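Local coordinates for protein inositol-1-monophosphatase (Thermotoga maritima, PDB 2P3N) that dephosphorylates inositol 1-phosphate, fructose 1,6-bisphosphate and several other phosphate esters, using magnesium and working as a homotetramer, at residues 154-159 and 191-196; 195-200 and 229-234. All coordinates share one frame; numbering follows the deposited sequence.

Contact 1 of 2, residues 154-159 and 191-196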
ATOM      1  N   VAL A 154     -12.886   7.541 -30.972  1.00 91.14           N
ATOM      2  CA  VAL A 154     -13.322   7.063 -32.275  1.00 94.16           C
ATOM      3  C   VAL A 154     -12.151   6.609 -33.151  1.00 94.09           C
ATOM      4  O   VAL A 154     -11.585   5.539 -32.939  1.00 98.08           O
ATOM      5  CB  VAL A 154     -14.145   8.179 -32.990  1.00 98.96           C
ATOM      6  CG1 VAL A 154     -13.303   9.446 -33.139  1.00 98.67           C
ATOM      7  CG2 VAL A 154     -14.655   7.688 -34.333  1.00102.01           C
ATOM      8  N   ASP A 155     -11.793   7.427 -34.131  1.00 87.67           N
ATOM      9  CA  ASP A 155     -10.705   7.115 -35.039  1.00 82.38           C
ATOM     10  C   ASP A 155      -9.480   7.911 -34.633  1.00 77.97           C
ATOM     11  O   ASP A 155      -8.377   7.672 -35.123  1.00 75.77           O
ATOM     12  CB  ASP A 155     -11.098   7.491 -36.467  1.00 83.63           C
ATOM     13  CG  ASP A 155     -12.201   6.609 -37.025  1.00 86.34           C
ATOM     14  OD1 ASP A 155     -13.279   6.523 -36.403  1.00 93.09           O
ATOM     15  OD2 ASP A 155     -11.991   6.002 -38.098  1.00 85.91           O
ATOM     16  N   PHE A 156      -9.695   8.866 -33.736  1.00 73.94           N
ATOM     17  CA  PHE A 156      -8.641   9.743 -33.239  1.00 69.52           C
ATOM     18  C   PHE A 156      -7.440   8.996 -32.663  1.00 66.72           C
ATOM     19  O   PHE A 156      -6.306   9.153 -33.127  1.00 65.77           O
ATOM     20  CB  PHE A 156      -9.221  10.664 -32.169  1.00 70.83           C
ATOM     21  CG  PHE A 156      -8.241  11.651 -31.629  1.00 73.50           C
ATOM     22  CD1 PHE A 156      -7.286  11.265 -30.695  1.00 73.12           C
ATOM     23  CD2 PHE A 156      -8.258  12.969 -32.073  1.00 76.08           C
ATOM     24  CE1 PHE A 156      -6.359  12.177 -30.210  1.00 75.73           C
ATOM     25  CE2 PHE A 156      -7.336  13.895 -31.596  1.00 78.61           C
ATOM     26  CZ  PHE A 156      -6.382  13.499 -30.660  1.00 79.38           C
ATOM     27  N   THR A 157      -7.702   8.203 -31.632  1.00 64.14           N
ATOM     28  CA  THR A 157      -6.671   7.431 -30.962  1.00 59.45           C
ATOM     29  C   THR A 157      -5.737   6.753 -31.950  1.00 58.62           C
ATOM     30  O   THR A 157      -4.625   7.223 -32.170  1.00 58.04           O
ATOM     31  CB  THR A 157      -7.305   6.367 -30.044  1.00 55.34           C
ATOM     32  OG1 THR A 157      -8.051   7.016 -29.006  1.00 49.73           O
ATOM     33  CG2 THR A 157      -6.235   5.500 -29.417  1.00 57.57           C
ATOM     34  N   GLY A 158      -6.200   5.654 -32.539  1.00 61.51           N
ATOM     35  CA  GLY A 158      -5.394   4.912 -33.497  1.00 67.39           C
ATOM     36  C   GLY A 158      -4.586   5.763 -34.460  1.00 70.46           C
ATOM     37  O   GLY A 158      -3.471   5.399 -34.828  1.00 70.47           O
ATOM     38  N   LYS A 159      -5.149   6.894 -34.875  1.00 71.45           N
ATOM     39  CA  LYS A 159      -4.460   7.792 -35.796  1.00 71.60           C
ATOM     40  C   LYS A 159      -3.399   8.601 -35.067  1.00 70.09           C
ATOM     41  O   LYS A 159      -2.257   8.690 -35.522  1.00 69.66           O
ATOM     42  CB  LYS A 159      -5.458   8.743 -36.473  1.00 74.40           C
ATOM     43  CG  LYS A 159      -6.230   8.113 -37.615  1.00 76.28           C
ATOM     44  CD  LYS A 159      -5.295   7.748 -38.759  1.00 77.90           C
ATOM     45  CE  LYS A 159      -6.012   6.944 -39.830  1.00 79.48           C
ATOM     46  NZ  LYS A 159      -6.455   5.616 -39.320  1.00 79.28           N
ATOM     47  N   PHE A 191       2.660  14.780 -21.854  1.00 50.49           N
ATOM     48  CA  PHE A 191       1.488  15.469 -22.367  1.00 53.87           C
ATOM     49  C   PHE A 191       0.309  14.520 -22.490  1.00 56.75           C
ATOM     50  O   PHE A 191       0.483  13.311 -22.678  1.00 58.75           O
ATOM     51  CB  PHE A 191       1.799  16.134 -23.715  1.00 50.14           C
ATOM     52  CG  PHE A 191       2.292  15.182 -24.769  1.00 43.14           C
ATOM     53  CD1 PHE A 191       1.413  14.329 -25.427  1.00 41.21           C
ATOM     54  CD2 PHE A 191       3.644  15.132 -25.098  1.00 40.45           C
ATOM     55  CE1 PHE A 191       1.873  13.433 -26.402  1.00 40.69           C
ATOM     56  CE2 PHE A 191       4.121  14.240 -26.071  1.00 40.27           C
ATOM     57  CZ  PHE A 191       3.235  13.389 -26.723  1.00 42.27           C
ATOM     58  N   PHE A 192      -0.891  15.084 -22.363  1.00 57.01           N
ATOM     59  CA  PHE A 192      -2.132  14.322 -22.442  1.00 56.11           C
ATOM     60  C   PHE A 192      -3.143  15.100 -23.286  1.00 55.75           C
ATOM     61  O   PHE A 192      -3.328  16.308 -23.097  1.00 52.55           O
ATOM     62  CB  PHE A 192      -2.674  14.067 -21.020  1.00 53.96           C
ATOM     63  CG  PHE A 192      -3.993  13.325 -20.980  1.00 49.39           C
ATOM     64  CD1 PHE A 192      -4.159  12.116 -21.651  1.00 43.79           C
ATOM     65  CD2 PHE A 192      -5.076  13.845 -20.272  1.00 47.30           C
ATOM     66  CE1 PHE A 192      -5.386  11.438 -21.617  1.00 39.52           C
ATOM     67  CE2 PHE A 192      -6.298  13.177 -20.233  1.00 42.00           C
ATOM     68  CZ  PHE A 192      -6.454  11.973 -20.906  1.00 39.32           C
ATOM     69  N   VAL A 193      -3.786  14.396 -24.217  1.00 57.14           N
ATOM     70  CA  VAL A 193      -4.769  14.999 -25.113  1.00 57.42           C
ATOM     71  C   VAL A 193      -6.099  14.242 -25.127  1.00 56.95           C
ATOM     72  O   VAL A 193      -6.121  13.018 -25.289  1.00 56.29           O
ATOM     73  CB  VAL A 193      -4.209  15.064 -26.548  1.00 57.79           C
ATOM     74  CG1 VAL A 193      -2.972  15.951 -26.578  1.00 55.41           C
ATOM     75  CG2 VAL A 193      -3.848  13.672 -27.027  1.00 62.08           C
ATOM     76  N   THR A 194      -7.200  14.976 -24.947  1.00 58.98           N
ATOM     77  CA  THR A 194      -8.540  14.385 -24.934  1.00 61.33           C
ATOM     78  C   THR A 194      -9.435  14.976 -26.013  1.00 65.22           C
ATOM     79  O   THR A 194      -9.133  16.023 -26.590  1.00 65.62           O
ATOM     80  CB  THR A 194      -9.273  14.578 -23.585  1.00 58.75           C
ATOM     81  OG1 THR A 194      -9.481  15.975 -23.343  1.00 61.66           O
ATOM     82  CG2 THR A 194      -8.479  13.988 -22.449  1.00 61.06           C
ATOM     83  N   TRP A 195     -10.561  14.312 -26.245  1.00 67.49           N
ATOM     84  CA  TRP A 195     -11.499  14.717 -27.281  1.00 68.98           C
ATOM     85  C   TRP A 195     -12.935  14.414 -26.875  1.00 70.83           C
ATOM     86  O   TRP A 195     -13.264  13.286 -26.518  1.00 72.05           O
ATOM     87  CB  TRP A 195     -11.156  13.953 -28.557  1.00 63.79           C
ATOM     88  CG  TRP A 195     -11.538  14.632 -29.810  1.00 58.57           C
ATOM     89  CD1 TRP A 195     -11.713  15.972 -29.997  1.00 58.81           C
ATOM     90  CD2 TRP A 195     -11.674  14.023 -31.100  1.00 57.96           C
ATOM     91  NE1 TRP A 195     -11.942  16.239 -31.329  1.00 60.09           N
ATOM     92  CE2 TRP A 195     -11.922  15.061 -32.028  1.00 58.74           C
ATOM     93  CE3 TRP A 195     -11.605  12.701 -31.563  1.00 58.38           C
ATOM     94  CZ2 TRP A 195     -12.099  14.819 -33.400  1.00 59.45           C
ATOM     95  CZ3 TRP A 195     -11.782  12.457 -32.933  1.00 59.29           C
ATOM     96  CH2 TRP A 195     -12.024  13.515 -33.830  1.00 60.31           C
ATOM     97  N   ARG A 196     -13.790  15.426 -26.947  1.00 71.11           N
ATOM     98  CA  ARG A 196     -15.198  15.270 -26.599  1.00 67.77           C
ATOM     99  C   ARG A 196     -15.365  14.758 -25.180  1.00 63.60           C
ATOM    100  O   ARG A 196     -15.941  13.695 -24.966  1.00 63.21           O
ATOM    101  CB  ARG A 196     -15.887  14.291 -27.555  1.00 76.76           C
ATOM    102  CG  ARG A 196     -15.572  14.508 -29.024  1.00 85.97           C
ATOM    103  CD  ARG A 196     -16.576  13.776 -29.895  1.00 91.49           C
ATOM    104  NE  ARG A 196     -16.075  13.547 -31.244  1.00 95.91           N
ATOM    105  CZ  ARG A 196     -15.059  12.740 -31.535  1.00100.68           C
ATOM    106  NH1 ARG A 196     -14.428  12.083 -30.570  1.00104.24           N
ATOM    107  NH2 ARG A 196     -14.687  12.577 -32.795  1.00105.32           N
TER
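Helix 156-167 packs, beside helix 239-253, on one face of the five-stranded mixed sheet of the inositol monophosphatase fold, and here its first turn and the residues just before it meet the central strand, 191-195. Both Phe156 and Trp195 place CG anti to their own backbone N (chi1 -177° and -153°), so the two aromatic groups meet between helix and sheet. Phe156 CD2 lies 3.4 Å above the plane of the Trp195 ring, offset toward its rim. The planes are inclined at 46°, so the rings meet obliquely. Val193, two residues earlier on the same face of the strand, brings its CG2 to the edge of the Phe156 ring, 4.3 Å from CE1; a compact branched residue suits this place. The chain of Arg196, a probable substrate-binding residue, is extended from CG to NE and lays CZ 3.4 Å above the opposite face of the indole, offset toward the rim. Replacing Trp195 by an alanine would remove the slab between Phe156 and the guanidinium, and would probably loosen the helix on the strand and leave Arg196 less well positioned. At the exposed margin, Val154 CG1 touches both neighbours, lying 3.4 Å from Trp195 CZ3 while also reaching Arg196 NH2.

Contact 2 of 2, residues 195-200 and 229-234; sequences WRINPW and KNFIFS
Ile197 holds CG1 in the crowded position between its backbone N and carbonyl carbon (chi1 72°), and a chi2 of -61° then swings CD1 toward the neighbouring strand. CD1 thereby meets the Phe231 ring at its edge, in plane, near CD2. An apolar delta-methyl suits an aromatic edge; Phe231 also packs on Ile202 and Leu206, joining the sheet to helix 199-211. The backbone of Arg196 takes positive phi and psi, turning the chain out of the line of strand 191-195. Arg196 N still makes a weak, bent hydrogen bond to Lys229 O, 3.2 Å away, though the place of that oxygen is less certain. Asn230 runs alongside the Trp195 side chain and sets OD1 in the plane of the indole at its edge, 3.8 Å from CD1; the amide itself is tilted from the ring plane. Farther along, Asn198 CB sits 3.4 Å above the centre of the Trp200 ring, while Asn198 N hydrogen-bonds to Asp201 OD2. Trp200 in turn touches Glu65 and Asp79, both magnesium ligands. This passage from sheet to helix leads into the Trp-Asp signature of inositol monophosphatases, where Asp201, by analogy with relatives, would bind a second magnesium and Arg196 the substrate.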
ATOM      1  N   TRP A 195     -10.561  14.312 -26.245  1.00 67.49           N
ATOM      2  CA  TRP A 195     -11.499  14.717 -27.281  1.00 68.98           C
ATOM      3  C   TRP A 195     -12.935  14.414 -26.875  1.00 70.83           C
ATOM      4  O   TRP A 195     -13.264  13.286 -26.518  1.00 72.05           O
ATOM      5  CB  TRP A 195     -11.156  13.953 -28.557  1.00 63.79           C
ATOM      6  CG  TRP A 195     -11.538  14.632 -29.810  1.00 58.57           C
ATOM      7  CD1 TRP A 195     -11.713  15.972 -29.997  1.00 58.81           C
ATOM      8  CD2 TRP A 195     -11.674  14.023 -31.100  1.00 57.96           C
ATOM      9  NE1 TRP A 195     -11.942  16.239 -31.329  1.00 60.09           N
ATOM     10  CE2 TRP A 195     -11.922  15.061 -32.028  1.00 58.74           C
ATOM     11  CE3 TRP A 195     -11.605  12.701 -31.563  1.00 58.38           C
ATOM     12  CZ2 TRP A 195     -12.099  14.819 -33.400  1.00 59.45           C
ATOM     13  CZ3 TRP A 195     -11.782  12.457 -32.933  1.00 59.29           C
ATOM     14  CH2 TRP A 195     -12.024  13.515 -33.830  1.00 60.31           C
ATOM     15  N   ARG A 196     -13.790  15.426 -26.947  1.00 71.11           N
ATOM     16  CA  ARG A 196     -15.198  15.270 -26.599  1.00 67.77           C
ATOM     17  C   ARG A 196     -15.365  14.758 -25.180  1.00 63.60           C
ATOM     18  O   ARG A 196     -15.941  13.695 -24.966  1.00 63.21           O
ATOM     19  CB  ARG A 196     -15.887  14.291 -27.555  1.00 76.76           C
ATOM     20  CG  ARG A 196     -15.572  14.508 -29.024  1.00 85.97           C
ATOM     21  CD  ARG A 196     -16.576  13.776 -29.895  1.00 91.49           C
ATOM     22  NE  ARG A 196     -16.075  13.547 -31.244  1.00 95.91           N
ATOM     23  CZ  ARG A 196     -15.059  12.740 -31.535  1.00100.68           C
ATOM     24  NH1 ARG A 196     -14.428  12.083 -30.570  1.00104.24           N
ATOM     25  NH2 ARG A 196     -14.687  12.577 -32.795  1.00105.32           N
ATOM     26  N   ILE A 197     -14.862  15.519 -24.214  1.00 61.80           N
ATOM     27  CA  ILE A 197     -14.958  15.143 -22.807  1.00 57.69           C
ATOM     28  C   ILE A 197     -15.781  16.185 -22.040  1.00 57.64           C
ATOM     29  O   ILE A 197     -15.874  17.337 -22.457  1.00 58.21           O
ATOM     30  CB  ILE A 197     -13.551  15.039 -22.172  1.00 55.13           C
ATOM     31  CG1 ILE A 197     -12.944  16.434 -21.982  1.00 51.69           C
ATOM     32  CG2 ILE A 197     -12.644  14.204 -23.060  1.00 54.48           C
ATOM     33  CD1 ILE A 197     -12.758  17.205 -23.251  1.00 47.26           C
ATOM     34  N   ASN A 198     -16.389  15.789 -20.925  1.00 56.90           N
ATOM     35  CA  ASN A 198     -17.171  16.739 -20.146  1.00 54.96           C
ATOM     36  C   ASN A 198     -16.288  17.366 -19.081  1.00 52.34           C
ATOM     37  O   ASN A 198     -15.198  16.874 -18.801  1.00 54.46           O
ATOM     38  CB  ASN A 198     -18.366  16.051 -19.500  1.00 57.49           C
ATOM     39  CG  ASN A 198     -19.213  15.310 -20.503  1.00 56.69           C
ATOM     40  OD1 ASN A 198     -18.948  14.149 -20.818  1.00 55.83           O
ATOM     41  ND2 ASN A 198     -20.232  15.980 -21.026  1.00 49.15           N
ATOM     42  N   PRO A 199     -16.745  18.466 -18.470  1.00 49.14           N
ATOM     43  CA  PRO A 199     -15.928  19.110 -17.444  1.00 45.09           C
ATOM     44  C   PRO A 199     -15.587  18.283 -16.219  1.00 44.34           C
ATOM     45  O   PRO A 199     -14.651  18.626 -15.502  1.00 44.75           O
ATOM     46  CB  PRO A 199     -16.725  20.375 -17.102  1.00 41.44           C
ATOM     47  CG  PRO A 199     -18.119  20.005 -17.424  1.00 45.16           C
ATOM     48  CD  PRO A 199     -17.971  19.239 -18.718  1.00 47.52           C
ATOM     49  N   TRP A 200     -16.321  17.202 -15.958  1.00 40.22           N
ATOM     50  CA  TRP A 200     -16.006  16.396 -14.770  1.00 39.10           C
ATOM     51  C   TRP A 200     -14.797  15.502 -14.979  1.00 41.07           C
ATOM     52  O   TRP A 200     -14.237  14.967 -14.015  1.00 39.02           O
ATOM     53  CB  TRP A 200     -17.211  15.555 -14.319  1.00 33.66           C
ATOM     54  CG  TRP A 200     -17.898  14.772 -15.386  1.00 36.05           C
ATOM     55  CD1 TRP A 200     -17.494  13.591 -15.941  1.00 39.13           C
ATOM     56  CD2 TRP A 200     -19.140  15.102 -16.002  1.00 38.13           C
ATOM     57  NE1 TRP A 200     -18.416  13.160 -16.864  1.00 40.85           N
ATOM     58  CE2 TRP A 200     -19.437  14.072 -16.922  1.00 39.39           C
ATOM     59  CE3 TRP A 200     -20.036  16.172 -15.866  1.00 36.30           C
ATOM     60  CZ2 TRP A 200     -20.592  14.076 -17.701  1.00 42.18           C
ATOM     61  CZ3 TRP A 200     -21.183  16.176 -16.636  1.00 42.39           C
ATOM     62  CH2 TRP A 200     -21.452  15.132 -17.545  1.00 42.87           C
ATOM     63  N   LYS A 229     -13.969  21.828 -25.210  1.00 65.05           N
ATOM     64  CA  LYS A 229     -14.264  20.500 -25.743  1.00 63.29           C
ATOM     65  C   LYS A 229     -13.037  19.625 -26.010  1.00 62.72           C
ATOM     66  O   LYS A 229     -13.097  18.402 -25.860  1.00 63.78           O
ATOM     67  CB  LYS A 229     -15.107  20.630 -27.019  1.00 68.47           C
ATOM     68  CG  LYS A 229     -14.613  21.685 -28.011  1.00 72.47           C
ATOM     69  CD  LYS A 229     -15.492  21.750 -29.257  1.00 74.09           C
ATOM     70  CE  LYS A 229     -15.025  22.845 -30.197  1.00 76.72           C
ATOM     71  NZ  LYS A 229     -15.823  22.879 -31.444  1.00 86.39           N
ATOM     72  N   ASN A 230     -11.933  20.248 -26.412  1.00 59.84           N
ATOM     73  CA  ASN A 230     -10.698  19.520 -26.692  1.00 55.42           C
ATOM     74  C   ASN A 230      -9.679  19.935 -25.647  1.00 51.82           C
ATOM     75  O   ASN A 230      -9.658  21.094 -25.227  1.00 51.40           O
ATOM     76  CB  ASN A 230     -10.149  19.878 -28.073  1.00 63.94           C
ATOM     77  CG  ASN A 230     -11.222  20.340 -29.030  1.00 68.56           C
ATOM     78  OD1 ASN A 230     -12.222  19.647 -29.243  1.00 74.71           O
ATOM     79  ND2 ASN A 230     -11.017  21.520 -29.623  1.00 63.28           N
ATOM     80  N   PHE A 231      -8.816  19.003 -25.248  1.00 50.60           N
ATOM     81  CA  PHE A 231      -7.817  19.301 -24.229  1.00 46.84           C
ATOM     82  C   PHE A 231      -6.418  18.789 -24.487  1.00 45.74           C
ATOM     83  O   PHE A 231      -6.211  17.637 -24.872  1.00 42.49           O
ATOM     84  CB  PHE A 231      -8.297  18.785 -22.873  1.00 42.10           C
ATOM     85  CG  PHE A 231      -9.243  19.715 -22.180  1.00 35.85           C
ATOM     86  CD1 PHE A 231      -8.762  20.807 -21.479  1.00 34.13           C
ATOM     87  CD2 PHE A 231     -10.611  19.518 -22.252  1.00 33.86           C
ATOM     88  CE1 PHE A 231      -9.625  21.683 -20.863  1.00 35.54           C
ATOM     89  CE2 PHE A 231     -11.477  20.393 -21.640  1.00 33.78           C
ATOM     90  CZ  PHE A 231     -10.981  21.481 -20.942  1.00 31.36           C
ATOM     91  N   ILE A 232      -5.455  19.672 -24.257  1.00 48.01           N
ATOM     92  CA  ILE A 232      -4.054  19.344 -24.433  1.00 52.87           C
ATOM     93  C   ILE A 232      -3.307  19.717 -23.162  1.00 53.27           C
ATOM     94  O   ILE A 232      -3.151  20.902 -22.852  1.00 53.45           O
ATOM     95  CB  ILE A 232      -3.427  20.117 -25.628  1.00 59.97           C
ATOM     96  CG1 ILE A 232      -4.188  19.789 -26.921  1.00 62.70           C
ATOM     97  CG2 ILE A 232      -1.942  19.749 -25.776  1.00 55.46           C
ATOM     98  CD1 ILE A 232      -3.691  20.533 -28.146  1.00 67.63           C
ATOM     99  N   PHE A 233      -2.871  18.700 -22.420  1.00 53.81           N
ATOM    100  CA  PHE A 233      -2.108  18.908 -21.187  1.00 52.62           C
ATOM    101  C   PHE A 233      -0.638  18.661 -21.509  1.00 50.86           C
ATOM    102  O   PHE A 233      -0.297  17.671 -22.166  1.00 48.36           O
ATOM    103  CB  PHE A 233      -2.552  17.938 -20.085  1.00 52.07           C
ATOM    104  CG  PHE A 233      -4.001  18.067 -19.698  1.00 49.15           C
ATOM    105  CD1 PHE A 233      -4.992  17.433 -20.441  1.00 44.91           C
ATOM    106  CD2 PHE A 233      -4.373  18.817 -18.585  1.00 43.43           C
ATOM    107  CE1 PHE A 233      -6.330  17.543 -20.075  1.00 42.92           C
ATOM    108  CE2 PHE A 233      -5.710  18.935 -18.215  1.00 40.79           C
ATOM    109  CZ  PHE A 233      -6.690  18.297 -18.960  1.00 40.53           C
ATOM    110  N   SER A 234       0.237  19.545 -21.044  1.00 47.58           N
ATOM    111  CA  SER A 234       1.651  19.379 -21.336  1.00 48.61           C
ATOM    112  C   SER A 234       2.550  20.062 -20.308  1.00 47.28           C
ATOM    113  O   SER A 234       2.087  20.854 -19.491  1.00 46.13           O
ATOM    114  CB  SER A 234       1.940  19.945 -22.734  1.00 49.69           C
ATOM    115  OG  SER A 234       3.018  19.277 -23.371  1.00 54.89           O
TER

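How the contacts relate
From the N terminus, the chain first builds the helices and the large sheet that carry the magnesium site, then enters the five-stranded sheet with strand 147-150 and reaches 154-159. Contact 1 closes the loop from there through strand 170-172 and helix 177-185 to 191-196. Contact 2 closes the next one, through helix 199-211 and strand 215-217 to 229-234. The two loops follow in series, neither enclosing nor crossing the other, and they meet at Trp195 and Arg196. Strands 191-195 and 230-234 are also neighbours in the sheet, probably joined by backbone hydrogen bonds. Contact 1 ties helix 156-167 to one face of the sheet; contact 2 lies where strand 191-195 leads into helix 199-211, which packs on the other.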